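Local structure of YfkN protein (Bacillus subtilis subsp. subtilis, 3GVE) at residues T217-Q222 with I275-P280; H109-N112 with F117-G120; D191-A196 with T237-I242. The protein is a member of the calcineurin-like phosphoesterase family and carries a manganese ion and a magnesium ion side by side in a two-metal site. One frame throughout, in Å; residues are numbered along the deposited sequence. Where two conformers were deposited one is given.

Contact 1 (T217-Q222 with I275-P280); sequences TGIEKQ and IPVVMP
No aromatic ring or other flat side chain takes part where G218 and I219 meet V277 and M279. There are therefore no faces or edges to assign, and the touching surfaces are rounded and aliphatic. The ring of F254, on strand 253-254, borders the contact: it touches I219, V277 and M279.

M279 is a selenomethionine, and its terminal methyl does most of the work. CE sits 3.6 Å from CA of G218. The same methyl lies 3.8 Å from CD1 of I219 and 4.0 Å from CG1 of I219. One methyl thus reaches both the backbone of the loop and the longer branch of its isoleucine. The torsions explain this reach. CG of M279 is anti to the backbone N (chi1 178°), which sends the chain out from the strand. A bend at the last torsion (chi3 -68°) then turns CE toward the loop. The side chains of I219 and M279 run past each other in opposite directions. Two residues back along the strand, CG1 of V277 meets CD1 of I219 at 4.2 Å, a looser touch. V278, between them, faces the other way and packs on I290 of strand 286-297.

The loop is also held by polar bonds around the contact. N230 takes the N-H of G218, and Q250 that of I219. Further out, E220 forms a salt bridge with K341 of the second subunit.

The M279 side chain is about 10 Å from the manganese ion. H216, a magnesium ligand, directly precedes T217. A loop that leaves a parallel strand at a metal ligand and rests on another strand of the same sheet fits the calcineurin-like phosphoesterase fold.

Contact 2 (H109-N112 with F117-G120); sequences HEFN and FLDG
L118 is the one residue of the helix segment that touches E110 and F111. CD2 meets the ring and the carbonyl, CD1 the E110 chain.

The first interaction is CH-pi. CD2 of L118 stands over one face of the F111 ring, 4.0 Å from its centroid. The methyl is 23° off the ring normal, displaced toward the CE1 side.

The second is aliphatic and van der Waals contact. CD1 of L118 lies 3.8 Å from CB of E110. The leucine also crowds the carbonyl of E110, with CD2 of L118 at 3.6 Å from O of E110. CG of L118 is anti to its backbone N (chi1 -179°), which carries both methyls to the turn.

Hydrogen bonds order the turn itself. ND1 of H109 gives a nearly straight bond of 2.7 Å to OD1 of N112, at 172°. The acceptor lies in the imidazole plane, so the bond fixes the ring's rotation. NE2 of H109 is hydrogen-bonded to a citric acid molecule, probably from the crystallisation liquor. The E110 carboxylate turns away from L118. It takes the backbone N-H groups of D64 and G107 on OE1, and of L65 and I66 on OE2. It thus braces the loop of D64, which binds both metals.

The turn follows strand 104-105 and N108, a magnesium ligand. Beyond it, F117 packs helix 115-123 onto V76, K80 and I83 of helix 70-85.

Contact 3 (D191-A196 with T237-I242); sequences DIVESA and TKTKGI
Two adjacent beta-alpha-beta crossovers meet where V193 and A196 touch K238 and T239. V193 and A196 lie in the first turns of helix 192-205, K238 and T239 in the C-terminal part of helix 232-238 and the loop that follows. Each helix lies on a crossover between parallel strands. One links strand 160-170 to strand 210-215, and the other links strand 210-215 to strand 244-247.

Methyls and methylenes do the touching. CG1 of V193 meets CB of K238 at 3.9 Å. The two side chains cross at about a right angle, so the valine's closest approach is to CB, at the root of the lysine. CG1 of V193 is anti to its backbone N (chi1 166°), which aims that branch at the lysine. CB of A196 meets CG2 of T239, also at 3.9 Å. CG2 of T239 also lies 4.3 Å from O of V193, a longer contact, and so sits against both residues of the helix. The threonine uses its two branches differently. Its methyl faces the helix, while OG1 bonds to the carbonyl of L235. I192 and A196 also pack on F170 of strand 160-170 and on L235.

D191 is the N-cap of helix 192-205. Its OD2 accepts from N of E194 at 2.9 Å, with an N-H angle of 160°. The N-H meets OD2 on its anti side, 28° out of the carboxylate plane. OD1 of D191 takes the N-H of G227.

Charge plays little direct part across the interface. NZ of K238 binds the carbonyl of Q224 and stays 7.0 Å from OD2 of D191. The helix start probably favours the ionised form of D191, while the cohesion between the segments is dispersive.

From the N terminus, contact 2 comes first. It closes a short turn between strand 104-105 and helix 115-123 and is complete before the others open. Contacts 3 and 1 then cross: 191-196 opens contact 3, 217-222 opens contact 1, 237-242 closes contact 3 and 275-280 closes contact 1. These two touch, with CD1 of I275 lying 3.4 Å from O of I242. Contact 3 ties the start of helix 192-205 to the chain around the end of helix 232-238. Contact 1 ties a metal-site loop to a strand of the eight-stranded sheet. Contact 2 stands apart, its centre 25 Å from both other centres; the side chain of E110 is about 7 Å from the magnesium ion.

Contact 1 (T217-Q222 with I275-P280)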
loop_
_atom_site.group_PDB
_atom_site.type_symbol
_atom_site.label_atom_id
_atom_site.label_comp_id
_atom_site.label_asym_id
_atom_site.label_seq_id
_atom_site.Cartn_x
_atom_site.Cartn_y
_atom_site.Cartn_z
ATOM N N THR A 217 -16.373 3.439 6.064
ATOM C CA THR A 217 -16.843 2.072 5.902
ATOM C C THR A 217 -17.282 1.949 4.448
ATOM O O THR A 217 -17.717 2.905 3.859
ATOM C CB THR A 217 -17.991 1.764 6.905
ATOM O OG1 THR A 217 -18.359 0.385 6.834
ATOM C CG2 THR A 217 -19.223 2.645 6.667
ATOM N N GLY A 218 -17.133 0.760 3.888
ATOM C CA GLY A 218 -17.398 0.530 2.485
ATOM C C GLY A 218 -18.765 -0.053 2.217
ATOM O O GLY A 218 -19.649 -0.045 3.054
ATOM N N ILE A 219 -18.893 -0.586 1.010
ATOM C CA ILE A 219 -20.157 -0.969 0.402
ATOM C C ILE A 219 -20.135 -2.446 0.070
ATOM O O ILE A 219 -19.179 -2.925 -0.509
ATOM C CB ILE A 219 -20.390 -0.171 -0.926
ATOM C CG1 ILE A 219 -20.496 1.335 -0.653
ATOM C CG2 ILE A 219 -21.600 -0.712 -1.680
ATOM C CD1 ILE A 219 -20.261 2.223 -1.878
ATOM N N GLU A 220 -21.201 -3.141 0.450
ATOM C CA GLU A 220 -21.498 -4.469 -0.068
ATOM C C GLU A 220 -22.848 -4.378 -0.767
ATOM O O GLU A 220 -23.597 -3.450 -0.580
ATOM C CB GLU A 220 -21.520 -5.518 1.051
ATOM C CG GLU A 220 -20.174 -5.686 1.798
ATOM C CD GLU A 220 -19.043 -6.211 0.916
ATOM O OE1 GLU A 220 -19.284 -6.697 -0.189
ATOM O OE2 GLU A 220 -17.884 -6.141 1.345
ATOM N N LYS A 221 -23.114 -5.351 -1.621
ATOM C CA LYS A 221 -24.290 -5.313 -2.491
ATOM C C LYS A 221 -25.599 -5.753 -1.844
ATOM O O LYS A 221 -26.654 -5.500 -2.391
ATOM C CB LYS A 221 -24.055 -6.168 -3.735
ATOM C CG LYS A 221 -23.010 -5.587 -4.697
ATOM C CD LYS A 221 -22.739 -6.618 -5.771
ATOM C CE LYS A 221 -21.885 -6.142 -6.901
ATOM N NZ LYS A 221 -21.840 -7.237 -7.931
ATOM N N GLN A 222 -25.511 -6.418 -0.695
ATOM C CA GLN A 222 -26.692 -6.927 -0.001
ATOM C C GLN A 222 -26.599 -6.693 1.508
ATOM O O GLN A 222 -25.528 -6.366 2.028
ATOM C CB GLN A 222 -26.856 -8.427 -0.295
ATOM C CG GLN A 222 -27.239 -8.730 -1.754
ATOM C CD GLN A 222 -26.032 -9.036 -2.619
ATOM O OE1 GLN A 222 -24.954 -9.268 -2.120
ATOM N NE2 GLN A 222 -26.226 -9.010 -3.940
ATOM N N ILE A 275 -30.411 7.639 -1.639
ATOM C CA ILE A 275 -29.497 8.564 -0.967
ATOM C C ILE A 275 -28.195 8.627 -1.745
ATOM O O ILE A 275 -27.651 7.589 -2.063
ATOM C CB ILE A 275 -29.204 8.063 0.459
ATOM C CG1 ILE A 275 -30.506 8.038 1.272
ATOM C CG2 ILE A 275 -28.149 8.925 1.158
ATOM C CD1 ILE A 275 -30.390 7.343 2.621
ATOM N N PRO A 276 -27.690 9.824 -2.046
ATOM C CA PRO A 276 -26.420 9.899 -2.778
ATOM C C PRO A 276 -25.264 9.402 -1.906
ATOM O O PRO A 276 -25.195 9.699 -0.715
ATOM C CB PRO A 276 -26.276 11.395 -3.095
ATOM C CG PRO A 276 -27.081 12.092 -2.079
ATOM C CD PRO A 276 -28.209 11.162 -1.698
ATOM N N VAL A 277 -24.389 8.637 -2.541
ATOM C CA VAL A 277 -23.225 8.047 -1.904
ATOM C C VAL A 277 -22.038 8.225 -2.832
ATOM O O VAL A 277 -22.155 8.020 -4.022
ATOM C CB VAL A 277 -23.427 6.528 -1.710
ATOM C CG1 VAL A 277 -22.178 5.884 -1.085
ATOM C CG2 VAL A 277 -24.673 6.261 -0.860
ATOM N N VAL A 278 -20.902 8.591 -2.269
ATOM C CA VAL A 278 -19.673 8.643 -3.054
ATOM C C VAL A 278 -18.539 7.956 -2.305
ATOM O O VAL A 278 -18.461 8.017 -1.089
ATOM C CB VAL A 278 -19.281 10.103 -3.443
ATOM C CG1 VAL A 278 -20.377 10.715 -4.333
ATOM C CG2 VAL A 278 -19.018 10.964 -2.202
HETATM N N MSE A 279 -17.659 7.321 -3.065
HETATM C CA MSE A 279 -16.443 6.716 -2.529
HETATM C C MSE A 279 -15.313 7.065 -3.492
HETATM O O MSE A 279 -15.139 6.436 -4.536
HETATM C CB MSE A 279 -16.564 5.192 -2.390
HETATM C CG MSE A 279 -15.272 4.541 -1.871
HETATM SE SE MSE A 279 -15.299 2.605 -1.977
HETATM C CE MSE A 279 -16.640 2.243 -0.645
ATOM N N PRO A 280 -14.557 8.089 -3.131
ATOM C CA PRO A 280 -13.536 8.611 -4.043
ATOM C C PRO A 280 -12.154 7.984 -3.874
ATOM O O PRO A 280 -11.181 8.645 -3.606
ATOM C CB PRO A 280 -13.519 10.104 -3.715
ATOM C CG PRO A 280 -13.866 10.160 -2.278
ATOM C CD PRO A 280 -14.901 9.072 -2.083
#

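Contact 2 (H109-N112 with F117-G120)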
loop_
_atom_site.group_PDB
_atom_site.type_symbol
_atom_site.label_atom_id
_atom_site.label_comp_id
_atom_site.label_asym_id
_atom_site.label_seq_id
_atom_site.Cartn_x
_atom_site.Cartn_y
_atom_site.Cartn_z
ATOM N N HIS A 109 -7.251 3.888 10.803
ATOM C CA HIS A 109 -5.799 4.225 10.930
ATOM C C HIS A 109 -5.546 5.446 11.833
ATOM O O HIS A 109 -4.390 5.608 12.244
ATOM C CB HIS A 109 -5.127 4.326 9.565
ATOM C CG HIS A 109 -4.941 2.986 8.950
ATOM N ND1 HIS A 109 -3.988 2.085 9.405
ATOM C CD2 HIS A 109 -5.643 2.356 7.989
ATOM C CE1 HIS A 109 -4.089 0.952 8.703
ATOM N NE2 HIS A 109 -5.073 1.104 7.820
ATOM N N GLU A 110 -6.569 6.235 12.149
ATOM C CA GLU A 110 -6.399 7.330 13.098
ATOM C C GLU A 110 -6.030 6.840 14.498
ATOM O O GLU A 110 -5.527 7.609 15.268
ATOM C CB GLU A 110 -7.678 8.192 13.151
ATOM C CG GLU A 110 -7.632 9.480 12.296
ATOM C CD GLU A 110 -7.654 9.195 10.817
ATOM O OE1 GLU A 110 -8.453 8.357 10.397
ATOM O OE2 GLU A 110 -6.884 9.794 10.086
ATOM N N PHE A 111 -6.277 5.572 14.772
ATOM C CA PHE A 111 -6.018 4.998 16.086
ATOM C C PHE A 111 -4.651 4.345 16.225
ATOM O O PHE A 111 -4.287 3.925 17.299
ATOM C CB PHE A 111 -7.120 3.983 16.415
ATOM C CG PHE A 111 -8.482 4.611 16.549
ATOM C CD1 PHE A 111 -8.874 5.172 17.743
ATOM C CD2 PHE A 111 -9.340 4.680 15.470
ATOM C CE1 PHE A 111 -10.112 5.780 17.858
ATOM C CE2 PHE A 111 -10.557 5.283 15.579
ATOM C CZ PHE A 111 -10.945 5.825 16.766
ATOM N N ASN A 112 -3.911 4.252 15.123
ATOM C CA ASN A 112 -2.648 3.501 15.081
ATOM C C ASN A 112 -1.571 4.055 16.020
ATOM O O ASN A 112 -0.691 3.336 16.437
ATOM C CB ASN A 112 -2.036 3.494 13.666
ATOM C CG ASN A 112 -2.794 2.654 12.637
ATOM O OD1 ASN A 112 -2.404 2.671 11.492
ATOM N ND2 ASN A 112 -3.830 1.937 13.027
ATOM N N PHE A 117 -2.418 10.770 21.109
ATOM C CA PHE A 117 -1.975 11.449 19.905
ATOM C C PHE A 117 -3.166 11.843 19.046
ATOM O O PHE A 117 -3.200 12.918 18.501
ATOM C CB PHE A 117 -0.993 10.587 19.123
ATOM C CG PHE A 117 -0.422 11.274 17.918
ATOM C CD1 PHE A 117 0.565 12.243 18.049
ATOM C CD2 PHE A 117 -0.875 10.964 16.654
ATOM C CE1 PHE A 117 1.095 12.871 16.938
ATOM C CE2 PHE A 117 -0.332 11.586 15.559
ATOM C CZ PHE A 117 0.652 12.540 15.703
ATOM N N LEU A 118 -4.165 10.981 18.977
ATOM C CA LEU A 118 -5.357 11.299 18.212
ATOM C C LEU A 118 -6.106 12.495 18.817
ATOM O O LEU A 118 -6.549 13.366 18.108
ATOM C CB LEU A 118 -6.281 10.074 18.099
ATOM C CG LEU A 118 -7.562 10.275 17.282
ATOM C CD1 LEU A 118 -7.238 10.842 15.900
ATOM C CD2 LEU A 118 -8.329 8.956 17.160
ATOM N N ASP A 119 -6.260 12.500 20.140
ATOM C CA ASP A 119 -6.897 13.627 20.815
ATOM C C ASP A 119 -6.118 14.910 20.512
ATOM O O ASP A 119 -6.702 15.926 20.231
ATOM C CB ASP A 119 -6.969 13.415 22.331
ATOM C CG ASP A 119 -8.075 12.451 22.754
ATOM O OD1 ASP A 119 -9.053 12.241 22.023
ATOM O OD2 ASP A 119 -7.939 11.916 23.859
ATOM N N GLY A 120 -4.800 14.842 20.567
ATOM C CA GLY A 120 -3.973 16.009 20.301
ATOM C C GLY A 120 -4.125 16.490 18.873
ATOM O O GLY A 120 -4.175 17.666 18.608
#

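Contact 3 (D191-A196 with T237-I242)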
loop_
_atom_site.group_PDB
_atom_site.type_symbol
_atom_site.label_atom_id
_atom_site.label_comp_id
_atom_site.label_asym_id
_atom_site.label_seq_id
_atom_site.Cartn_x
_atom_site.Cartn_y
_atom_site.Cartn_z
ATOM N N ASP A 191 -22.015 -0.871 16.966
ATOM C CA ASP A 191 -22.389 -1.161 15.589
ATOM C C ASP A 191 -22.728 0.133 14.859
ATOM O O ASP A 191 -23.390 1.000 15.390
ATOM C CB ASP A 191 -23.604 -2.098 15.559
ATOM C CG ASP A 191 -24.214 -2.224 14.174
ATOM O OD1 ASP A 191 -23.573 -2.853 13.338
ATOM O OD2 ASP A 191 -25.300 -1.691 13.940
ATOM N N ILE A 192 -22.273 0.219 13.612
ATOM C CA ILE A 192 -22.492 1.410 12.801
ATOM C C ILE A 192 -23.973 1.813 12.660
ATOM O O ILE A 192 -24.323 2.932 12.996
ATOM C CB ILE A 192 -21.788 1.285 11.437
ATOM C CG1 ILE A 192 -20.278 1.319 11.656
ATOM C CG2 ILE A 192 -22.220 2.415 10.493
ATOM C CD1 ILE A 192 -19.472 0.929 10.430
ATOM N N VAL A 193 -24.834 0.900 12.183
ATOM C CA VAL A 193 -26.266 1.206 12.033
ATOM C C VAL A 193 -26.929 1.579 13.362
ATOM O O VAL A 193 -27.713 2.522 13.447
ATOM C CB VAL A 193 -26.978 0.035 11.316
ATOM C CG1 VAL A 193 -28.487 0.097 11.415
ATOM C CG2 VAL A 193 -26.494 -0.115 9.866
ATOM N N GLU A 194 -26.603 0.822 14.412
ATOM C CA GLU A 194 -27.181 1.080 15.735
ATOM C C GLU A 194 -26.742 2.434 16.279
ATOM O O GLU A 194 -27.557 3.180 16.754
ATOM C CB GLU A 194 -26.811 -0.014 16.741
ATOM C CG GLU A 194 -27.499 -1.333 16.509
ATOM C CD GLU A 194 -26.963 -2.435 17.397
ATOM O OE1 GLU A 194 -26.336 -2.129 18.424
ATOM O OE2 GLU A 194 -27.165 -3.613 17.056
ATOM N N SER A 195 -25.539 2.837 16.030
ATOM C CA SER A 195 -25.060 4.194 16.401
ATOM C C SER A 195 -25.840 5.228 15.653
ATOM O O SER A 195 -26.221 6.302 16.211
ATOM C CB SER A 195 -23.532 4.280 16.286
ATOM O OG SER A 195 -23.132 5.615 16.166
ATOM N N ALA A 196 -26.057 5.002 14.363
ATOM C CA ALA A 196 -26.816 5.953 13.567
ATOM C C ALA A 196 -28.249 6.079 14.088
ATOM O O ALA A 196 -28.745 7.184 14.230
ATOM C CB ALA A 196 -26.815 5.540 12.087
ATOM N N THR A 237 -30.222 1.688 3.983
ATOM C CA THR A 237 -31.508 0.987 3.968
ATOM C C THR A 237 -32.194 0.876 5.333
ATOM O O THR A 237 -33.409 0.796 5.387
ATOM C CB THR A 237 -31.365 -0.423 3.361
ATOM O OG1 THR A 237 -30.309 -1.121 4.031
ATOM C CG2 THR A 237 -31.078 -0.352 1.842
ATOM N N LYS A 238 -31.422 0.840 6.416
ATOM C CA LYS A 238 -31.979 0.552 7.750
ATOM C C LYS A 238 -32.188 1.770 8.622
ATOM O O LYS A 238 -32.772 1.672 9.685
ATOM C CB LYS A 238 -31.111 -0.451 8.517
ATOM C CG LYS A 238 -30.939 -1.818 7.881
ATOM C CD LYS A 238 -30.198 -2.757 8.850
ATOM C CE LYS A 238 -29.959 -4.134 8.255
ATOM N NZ LYS A 238 -29.315 -5.006 9.300
ATOM N N THR A 239 -31.704 2.914 8.186
ATOM C CA THR A 239 -31.892 4.141 8.957
ATOM C C THR A 239 -32.822 5.069 8.215
ATOM O O THR A 239 -33.192 4.800 7.094
ATOM C CB THR A 239 -30.562 4.897 9.201
ATOM O OG1 THR A 239 -30.085 5.430 7.959
ATOM C CG2 THR A 239 -29.526 3.998 9.810
ATOM N N LYS A 240 -33.166 6.178 8.856
ATOM C CA LYS A 240 -33.980 7.217 8.243
ATOM C C LYS A 240 -33.412 8.563 8.639
ATOM O O LYS A 240 -33.092 8.768 9.793
ATOM C CB LYS A 240 -35.419 7.113 8.752
ATOM C CG LYS A 240 -36.479 7.193 7.691
ATOM C CD LYS A 240 -37.816 6.613 8.179
ATOM C CE LYS A 240 -38.541 7.600 9.085
ATOM N NZ LYS A 240 -39.900 7.167 9.513
ATOM N N GLY A 241 -33.293 9.482 7.703
ATOM C CA GLY A 241 -32.834 10.810 8.059
ATOM C C GLY A 241 -31.465 11.230 7.545
ATOM O O GLY A 241 -31.095 12.359 7.690
ATOM N N ILE A 242 -30.721 10.310 6.947
ATOM C CA ILE A 242 -29.439 10.657 6.339
ATOM C C ILE A 242 -29.696 11.114 4.914
ATOM O O ILE A 242 -30.332 10.427 4.134
ATOM C CB ILE A 242 -28.476 9.464 6.312
ATOM C CG1 ILE A 242 -28.151 9.022 7.741
ATOM C CG2 ILE A 242 -27.202 9.831 5.540
ATOM C CD1 ILE A 242 -27.338 7.712 7.850
#